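Local coordinates for tail fiber protein (Pseudomonas aeruginosa, PDB 6CL6) that forms the trimeric tail fibre of the R2 pyocin, a contractile injection system, and probably recognises receptors on the surface of target bacteria, at residues 313-318 and 350-355; 70-75 and 96-101. All blocks are in the same frame, centred on the assembly; numbering follows the deposited sequence.

Contact 1. Residues 313-318 and 350-355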
ATOM      1  N   SER A 313      18.091  79.410 -67.739  1.00 20.43           N
ATOM      2  CA  SER A 313      18.469  78.206 -67.019  1.00 19.67           C
ATOM      3  C   SER A 313      17.506  77.945 -65.875  1.00 26.95           C
ATOM      4  O   SER A 313      16.980  78.872 -65.260  1.00 21.93           O
ATOM      5  CB  SER A 313      19.890  78.352 -66.467  1.00 35.38           C
ATOM      6  OG  SER A 313      20.831  78.413 -67.518  1.00 71.10           O
ATOM      7  N   ILE A 314      17.258  76.662 -65.600  1.00 20.02           N
ATOM      8  CA  ILE A 314      16.449  76.293 -64.450  1.00 21.19           C
ATOM      9  C   ILE A 314      17.267  75.369 -63.560  1.00 19.63           C
ATOM     10  O   ILE A 314      18.195  74.688 -64.008  1.00 27.80           O
ATOM     11  CB  ILE A 314      15.108  75.611 -64.818  1.00 22.74           C
ATOM     12  CG1 ILE A 314      15.352  74.334 -65.624  1.00 24.14           C
ATOM     13  CG2 ILE A 314      14.197  76.589 -65.579  1.00 26.20           C
ATOM     14  CD1 ILE A 314      14.116  73.399 -65.724  1.00 20.12           C
ATOM     15  N   THR A 315      16.900  75.355 -62.292  1.00 23.03           N
ATOM     16  CA  THR A 315      17.453  74.424 -61.311  1.00 22.07           C
ATOM     17  C   THR A 315      16.320  73.570 -60.777  1.00 18.94           C
ATOM     18  O   THR A 315      15.279  74.098 -60.341  1.00 25.20           O
ATOM     19  CB  THR A 315      18.153  75.167 -60.163  1.00 26.92           C
ATOM     20  OG1 THR A 315      19.219  75.960 -60.694  1.00 38.04           O
ATOM     21  CG2 THR A 315      18.720  74.170 -59.148  1.00 36.59           C
ATOM     22  N   PHE A 316      16.512  72.249 -60.827  1.00 21.09           N
ATOM     23  CA  PHE A 316      15.468  71.332 -60.418  1.00 27.32           C
ATOM     24  C   PHE A 316      15.216  71.454 -58.919  1.00 25.74           C
ATOM     25  O   PHE A 316      16.164  71.620 -58.145  1.00 30.23           O
ATOM     26  CB  PHE A 316      15.870  69.900 -60.752  1.00 22.10           C
ATOM     27  CG  PHE A 316      16.097  69.657 -62.214  1.00 24.99           C
ATOM     28  CD1 PHE A 316      15.198  70.110 -63.164  1.00 21.41           C
ATOM     29  CD2 PHE A 316      17.224  68.985 -62.642  1.00 22.39           C
ATOM     30  CE1 PHE A 316      15.415  69.869 -64.505  1.00 26.21           C
ATOM     31  CE2 PHE A 316      17.443  68.753 -63.977  1.00 20.54           C
ATOM     32  CZ  PHE A 316      16.539  69.180 -64.912  1.00 18.07           C
ATOM     33  N   PRO A 317      13.955  71.338 -58.480  1.00 27.51           N
ATOM     34  CA  PRO A 317      13.670  71.372 -57.031  1.00 25.09           C
ATOM     35  C   PRO A 317      14.553  70.456 -56.199  1.00 37.49           C
ATOM     36  O   PRO A 317      15.009  70.870 -55.118  1.00 24.74           O
ATOM     37  CB  PRO A 317      12.192  70.965 -56.973  1.00 25.58           C
ATOM     38  CG  PRO A 317      11.617  71.484 -58.271  1.00 27.36           C
ATOM     39  CD  PRO A 317      12.713  71.323 -59.294  1.00 30.06           C
ATOM     40  N   ILE A 318      14.789  69.224 -56.648  1.00 26.79           N
ATOM     41  CA  ILE A 318      15.813  68.367 -56.049  1.00 30.17           C
ATOM     42  C   ILE A 318      16.712  67.847 -57.162  1.00 24.01           C
ATOM     43  O   ILE A 318      16.289  67.737 -58.322  1.00 29.08           O
ATOM     44  CB  ILE A 318      15.196  67.183 -55.273  1.00 27.38           C
ATOM     45  CG1 ILE A 318      14.307  66.336 -56.204  1.00 31.10           C
ATOM     46  CG2 ILE A 318      14.404  67.685 -54.083  1.00 37.41           C
ATOM     47  CD1 ILE A 318      13.760  65.074 -55.531  1.00 29.05           C
ATOM     48  N   THR A 350      22.073  66.608 -63.710  1.00 24.96           N
ATOM     49  CA  THR A 350      21.316  66.152 -62.548  1.00 19.78           C
ATOM     50  C   THR A 350      20.661  67.322 -61.812  1.00 22.32           C
ATOM     51  O   THR A 350      19.734  67.102 -61.031  1.00 24.60           O
ATOM     52  CB  THR A 350      22.212  65.404 -61.573  1.00 24.14           C
ATOM     53  OG1 THR A 350      23.345  66.222 -61.258  1.00 37.52           O
ATOM     54  CG2 THR A 350      22.670  64.092 -62.176  1.00 39.16           C
ATOM     55  N   THR A 351      21.122  68.558 -62.048  1.00 21.56           N
ATOM     56  CA  THR A 351      20.665  69.703 -61.274  1.00 19.87           C
ATOM     57  C   THR A 351      20.055  70.832 -62.079  1.00 19.54           C
ATOM     58  O   THR A 351      19.291  71.622 -61.507  1.00 26.76           O
ATOM     59  CB  THR A 351      21.833  70.276 -60.446  1.00 21.14           C
ATOM     60  OG1 THR A 351      22.915  70.632 -61.308  1.00 29.71           O
ATOM     61  CG2 THR A 351      22.322  69.243 -59.421  1.00 23.66           C
ATOM     62  N   THR A 352      20.359  70.942 -63.368  1.00 23.46           N
ATOM     63  CA  THR A 352      19.897  72.083 -64.152  1.00 23.22           C
ATOM     64  C   THR A 352      19.454  71.643 -65.545  1.00 23.45           C
ATOM     65  O   THR A 352      19.719  70.529 -65.985  1.00 23.20           O
ATOM     66  CB  THR A 352      20.992  73.147 -64.319  1.00 38.58           C
ATOM     67  OG1 THR A 352      22.065  72.566 -65.073  1.00 28.18           O
ATOM     68  CG2 THR A 352      21.499  73.639 -62.958  1.00 32.22           C
ATOM     69  N   ALA A 353      18.788  72.562 -66.249  1.00 18.77           N
ATOM     70  CA  ALA A 353      18.470  72.399 -67.654  1.00 20.19           C
ATOM     71  C   ALA A 353      18.294  73.780 -68.264  1.00 18.89           C
ATOM     72  O   ALA A 353      18.283  74.808 -67.564  1.00 23.73           O
ATOM     73  CB  ALA A 353      17.228  71.548 -67.850  1.00 19.53           C
ATOM     74  N   VAL A 354      18.150  73.800 -69.593  1.00 19.55           N
ATOM     75  CA  VAL A 354      18.055  75.056 -70.346  1.00 18.15           C
ATOM     76  C   VAL A 354      16.712  75.094 -71.059  1.00 23.96           C
ATOM     77  O   VAL A 354      16.368  74.164 -71.800  1.00 19.85           O
ATOM     78  CB  VAL A 354      19.203  75.214 -71.350  1.00 23.48           C
ATOM     79  CG1 VAL A 354      19.069  76.546 -72.112  1.00 24.69           C
ATOM     80  CG2 VAL A 354      20.555  75.145 -70.616  1.00 33.96           C
ATOM     81  N   ILE A 355      15.955  76.153 -70.803  1.00 16.75           N
ATOM     82  CA  ILE A 355      14.639  76.362 -71.385  1.00 19.17           C
ATOM     83  C   ILE A 355      14.783  77.432 -72.460  1.00 24.77           C
ATOM     84  O   ILE A 355      15.269  78.540 -72.188  1.00 20.40           O
ATOM     85  CB  ILE A 355      13.600  76.762 -70.332  1.00 17.10           C
ATOM     86  CG1 ILE A 355      13.491  75.708 -69.220  1.00 21.93           C
ATOM     87  CG2 ILE A 355      12.245  76.992 -70.993  1.00 19.53           C
ATOM     88  CD1 ILE A 355      13.201  74.287 -69.702  1.00 21.39           C
TER
HETATM   89  O   HOH W   1      18.808  70.857 -58.658  1.00 24.23           O
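Phe316 closes one end of this pairing, its ring laid along the backbone of 350-352 just where strand 310-315 gives way to loop. CG stands anti to the carbonyl carbon (chi1 -61°), which brings one ring face over Thr352 CA, sets Phe316 CD2 3.5 Å from Thr350 O near the ring plane, and carries Phe316 CZ to 3.8 Å from Ala353 CB. Phe320 packs edge-to-face with the same ring. The Phe316 backbone is held too: Phe316 N donates to Thr351 O at 2.9 Å, from above the carbonyl plane, and a water donates both to Phe316 O and to that same Thr351 O. On the N-terminal side of Phe316 the segments pair as antiparallel strands. Ile314 N meets Ala353 O almost straight and in the carbonyl plane, and Ala353 N returns to Ile314 O at 3.1 Å. Strands 310-315 and 352-357, with 343-346 on the far side of 352-357, make a three-stranded antiparallel sheet within the C-terminal gp53-like region, whose family is grouped with the H-type lectins; its Ile314-Ala353 face packs on strands 297-306 and 363-371, through Val304 and Trp367 among others. On this buried face Ile314 takes the crowded rotamer, CG1 between backbone N and carbonyl carbon (chi1 59°). Ile314 CG1 thereby sits 4.0 Å from Ala353 CB, while Ile314 CG2 touches Ile355 CG1 at 3.8 Å, the two side chains crossing obliquely. On the other face Thr352 holds OG1 in the crowded position (chi1 64°), leaving Thr352 CG2 4.0 Å from Thr315 OG1.

Contact 2. Residues 70-75 and 96-101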
ATOM      1  N   ARG A  70     -18.685 -48.856  38.800  1.00 11.26           N
ATOM      2  CA  ARG A  70     -17.411 -49.565  38.650  1.00  9.99           C
ATOM      3  C   ARG A  70     -16.898 -50.095  39.987  1.00 11.71           C
ATOM      4  O   ARG A  70     -17.057 -49.436  41.036  1.00 14.62           O
ATOM      5  CB  ARG A  70     -16.347 -48.666  38.041  1.00 14.85           C
ATOM      6  CG  ARG A  70     -16.594 -48.463  36.536  1.00 18.39           C
ATOM      7  CD  ARG A  70     -15.505 -47.628  35.931  1.00 20.27           C
ATOM      8  NE  ARG A  70     -14.207 -48.293  35.964  1.00 16.64           N
ATOM      9  CZ  ARG A  70     -13.079 -47.690  35.663  1.00 23.71           C
ATOM     10  NH1 ARG A  70     -13.094 -46.414  35.304  1.00 27.45           N
ATOM     11  NH2 ARG A  70     -11.940 -48.358  35.702  1.00 23.75           N
ATOM     12  N   TYR A  71     -16.298 -51.279  39.928  1.00  8.26           N
ATOM     13  CA  TYR A  71     -15.612 -51.824  41.079  1.00  8.66           C
ATOM     14  C   TYR A  71     -14.279 -51.119  41.334  1.00 13.15           C
ATOM     15  O   TYR A  71     -13.515 -50.836  40.411  1.00 11.13           O
ATOM     16  CB  TYR A  71     -15.356 -53.315  40.897  1.00  8.10           C
ATOM     17  CG  TYR A  71     -16.607 -54.168  41.031  1.00 14.47           C
ATOM     18  CD1 TYR A  71     -17.054 -54.612  42.266  1.00 16.07           C
ATOM     19  CD2 TYR A  71     -17.359 -54.495  39.907  1.00 19.42           C
ATOM     20  CE1 TYR A  71     -18.207 -55.350  42.391  1.00 13.54           C
ATOM     21  CE2 TYR A  71     -18.525 -55.279  40.025  1.00 11.43           C
ATOM     22  CZ  TYR A  71     -18.933 -55.697  41.266  1.00 18.65           C
ATOM     23  OH  TYR A  71     -20.065 -56.436  41.391  1.00 21.14           O
ATOM     24  N   PHE A  72     -14.001 -50.846  42.605  1.00 12.32           N
ATOM     25  CA  PHE A  72     -12.703 -50.359  43.042  1.00  9.04           C
ATOM     26  C   PHE A  72     -12.264 -51.108  44.294  1.00  7.87           C
ATOM     27  O   PHE A  72     -13.072 -51.320  45.226  1.00 10.15           O
ATOM     28  CB  PHE A  72     -12.728 -48.829  43.348  1.00  9.05           C
ATOM     29  CG  PHE A  72     -12.638 -47.968  42.127  1.00 12.10           C
ATOM     30  CD1 PHE A  72     -13.671 -47.910  41.213  1.00 12.31           C
ATOM     31  CD2 PHE A  72     -11.450 -47.268  41.853  1.00 12.83           C
ATOM     32  CE1 PHE A  72     -13.559 -47.125  40.059  1.00 13.58           C
ATOM     33  CE2 PHE A  72     -11.336 -46.487  40.705  1.00 18.78           C
ATOM     34  CZ  PHE A  72     -12.389 -46.419  39.822  1.00 17.81           C
ATOM     35  N   TYR A  73     -10.967 -51.443  44.340  1.00  8.98           N
ATOM     36  CA  TYR A  73     -10.322 -51.801  45.598  1.00 11.35           C
ATOM     37  C   TYR A  73     -10.194 -50.556  46.448  1.00 10.98           C
ATOM     38  O   TYR A  73      -9.766 -49.501  45.955  1.00 11.12           O
ATOM     39  CB  TYR A  73      -8.934 -52.383  45.364  1.00  7.20           C
ATOM     40  CG  TYR A  73      -8.872 -53.606  44.506  1.00  9.05           C
ATOM     41  CD1 TYR A  73      -8.713 -53.510  43.135  1.00  8.83           C
ATOM     42  CD2 TYR A  73      -8.897 -54.862  45.085  1.00 11.57           C
ATOM     43  CE1 TYR A  73      -8.635 -54.675  42.375  1.00  9.55           C
ATOM     44  CE2 TYR A  73      -8.794 -55.987  44.352  1.00  7.02           C
ATOM     45  CZ  TYR A  73      -8.676 -55.897  43.009  1.00  9.43           C
ATOM     46  OH  TYR A  73      -8.581 -57.086  42.295  1.00 11.83           O
ATOM     47  N   ILE A  74     -10.590 -50.649  47.712  1.00 10.15           N
ATOM     48  CA  ILE A  74     -10.580 -49.493  48.596  1.00  7.70           C
ATOM     49  C   ILE A  74      -9.774 -49.865  49.812  1.00 16.47           C
ATOM     50  O   ILE A  74     -10.199 -50.716  50.603  1.00 13.05           O
ATOM     51  CB  ILE A  74     -11.999 -49.023  48.978  1.00 11.37           C
ATOM     52  CG1 ILE A  74     -12.780 -48.614  47.696  1.00 10.05           C
ATOM     53  CG2 ILE A  74     -11.897 -47.860  49.940  1.00  8.35           C
ATOM     54  CD1 ILE A  74     -14.057 -47.881  47.942  1.00 21.57           C
ATOM     55  N   GLN A  75      -8.610 -49.239  49.950  1.00 10.87           N
ATOM     56  CA  GLN A  75      -7.821 -49.331  51.175  1.00 11.77           C
ATOM     57  C   GLN A  75      -8.330 -48.313  52.185  1.00 14.09           C
ATOM     58  O   GLN A  75      -8.667 -47.185  51.822  1.00 16.50           O
ATOM     59  CB  GLN A  75      -6.336 -49.084  50.916  1.00  9.38           C
ATOM     60  CG  GLN A  75      -5.680 -49.924  49.874  1.00 15.58           C
ATOM     61  CD  GLN A  75      -4.290 -49.401  49.559  1.00 24.06           C
ATOM     62  OE1 GLN A  75      -3.410 -49.415  50.409  1.00 32.69           O
ATOM     63  NE2 GLN A  75      -4.110 -48.892  48.343  1.00 20.28           N
ATOM     64  N   THR A  96      -9.634 -49.659  33.178  1.00 11.55           N
ATOM     65  CA  THR A  96      -8.612 -48.612  33.152  1.00 10.33           C
ATOM     66  C   THR A  96      -7.786 -48.706  34.431  1.00 20.86           C
ATOM     67  O   THR A  96      -8.149 -49.424  35.371  1.00 21.42           O
ATOM     68  CB  THR A  96      -9.230 -47.210  33.067  1.00 19.07           C
ATOM     69  OG1 THR A  96      -9.954 -46.954  34.269  1.00 17.51           O
ATOM     70  CG2 THR A  96     -10.198 -47.075  31.896  1.00 22.89           C
ATOM     71  N   SER A  97      -6.681 -47.953  34.477  1.00 10.15           N
ATOM     72  CA  SER A  97      -5.793 -47.880  35.647  1.00  9.45           C
ATOM     73  C   SER A  97      -5.963 -46.500  36.264  1.00 16.84           C
ATOM     74  O   SER A  97      -5.405 -45.514  35.759  1.00 12.87           O
ATOM     75  CB  SER A  97      -4.317 -48.093  35.249  1.00 10.07           C
ATOM     76  OG  SER A  97      -4.114 -49.390  34.695  1.00 14.30           O
ATOM     77  N   GLU A  98      -6.758 -46.428  37.337  1.00 13.92           N
ATOM     78  CA  GLU A  98      -7.115 -45.176  37.978  1.00  8.27           C
ATOM     79  C   GLU A  98      -6.968 -45.269  39.487  1.00 17.29           C
ATOM     80  O   GLU A  98      -7.142 -46.336  40.074  1.00 13.69           O
ATOM     81  CB  GLU A  98      -8.559 -44.780  37.679  1.00 11.48           C
ATOM     82  CG  GLU A  98      -8.798 -44.445  36.247  1.00 13.04           C
ATOM     83  CD  GLU A  98     -10.254 -44.200  35.911  1.00 18.22           C
ATOM     84  OE1 GLU A  98     -11.008 -43.664  36.752  1.00 23.79           O
ATOM     85  OE2 GLU A  98     -10.644 -44.585  34.794  1.00 23.86           O
ATOM     86  N   MET A  99      -6.713 -44.110  40.108  1.00 19.24           N
ATOM     87  CA  MET A  99      -6.601 -43.993  41.570  1.00 18.04           C
ATOM     88  C   MET A  99      -7.288 -42.733  42.062  1.00 20.07           C
ATOM     89  O   MET A  99      -7.195 -41.671  41.421  1.00 12.91           O
ATOM     90  CB  MET A  99      -5.128 -43.949  42.005  1.00  8.83           C
ATOM     91  CG  MET A  99      -4.906 -43.795  43.508  1.00 10.58           C
ATOM     92  SD  MET A  99      -3.161 -43.564  43.979  1.00 12.01           S
ATOM     93  CE  MET A  99      -2.500 -45.152  43.523  1.00 23.02           C
ATOM     94  N   TYR A 100      -7.943 -42.858  43.221  1.00  7.46           N
ATOM     95  CA  TYR A 100      -8.640 -41.786  43.906  1.00  9.33           C
ATOM     96  C   TYR A 100      -8.296 -41.833  45.394  1.00 14.90           C
ATOM     97  O   TYR A 100      -7.905 -42.875  45.925  1.00 11.84           O
ATOM     98  CB  TYR A 100     -10.174 -41.897  43.738  1.00 11.08           C
ATOM     99  CG  TYR A 100     -10.597 -41.795  42.302  1.00 15.30           C
ATOM    100  CD1 TYR A 100     -10.484 -42.893  41.446  1.00 10.71           C
ATOM    101  CD2 TYR A 100     -11.130 -40.596  41.786  1.00 13.49           C
ATOM    102  CE1 TYR A 100     -10.862 -42.808  40.113  1.00 14.45           C
ATOM    103  CE2 TYR A 100     -11.519 -40.511  40.457  1.00 16.81           C
ATOM    104  CZ  TYR A 100     -11.370 -41.626  39.625  1.00 17.94           C
ATOM    105  OH  TYR A 100     -11.713 -41.552  38.299  1.00 14.04           O
ATOM    106  N   VAL A 101      -8.487 -40.701  46.069  1.00 15.16           N
ATOM    107  CA  VAL A 101      -8.273 -40.595  47.512  1.00 18.28           C
ATOM    108  C   VAL A 101      -9.397 -39.771  48.123  1.00 12.39           C
ATOM    109  O   VAL A 101      -9.934 -38.843  47.488  1.00 14.50           O
ATOM    110  CB  VAL A 101      -6.883 -39.988  47.822  1.00 11.18           C
ATOM    111  CG1 VAL A 101      -6.836 -38.518  47.369  1.00 14.53           C
ATOM    112  CG2 VAL A 101      -6.572 -40.105  49.295  1.00 10.29           C
TER
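Two sorts of interaction join 70-75 to 96-101, one polar and one aromatic, across the strand 85-92 that separates strands 72-79 and 99-104 in the sheet. The polar part centres on the guanidinium of Arg70, brought round by a bend at chi3 (65°). Arg70 NH1 makes a salt bridge to Glu98 OE2 at 3.1 Å, nearly straight at hydrogen and in the guanidinium plane; the carboxylate stands almost perpendicular, 84° away, and OE2 is met from above its own plane. Arg70 NH2 donates to Thr96 OG1 at 2.8 Å and also to Asn94 O. Thr96 OG1 in turn donates a hydrogen bond to Glu98 OE2, 2.5 Å away, and Tyr100 OH donates to the other oxygen, Glu98 OE1, at 2.7 Å. Aromatic packing adds to this: Phe72 CE2 touches Tyr100 CE1 at 3.8 Å, the rings meeting obliquely with centroids 5.7 Å apart. Glu98 is buried, yet both its oxygens are engaged, OE2 by two donors and OE1 by one. Three donors, one of them cationic, would be expected to keep the carboxylate ionised and limit its rotation, with the Thr96 hydroxyl accepting from the guanidinium and donating to the carboxylate.

Overall arrangement
Contact 2 comes first along the chain and closes before contact 1 opens; their centres are 163 Å apart, on opposite sides of the chain's centre, with nearest atoms about 144 Å from each other. They share no sheet. Contact 2 lies on one face of the five-stranded antiparallel sheet 57-119; from the opposite face Tyr73, Gln75, Met99 and others of its segments reach the two other subunits, Met99 meeting Met99 of both. Contact 1 belongs to the small sheet of the C-terminal region, and no other chain of the assembly touches its segments. Between the two lie the mixed sheet 132-208 and the His243-His245 iron site, consistent with a long fibre whose compact modules are spaced along its length.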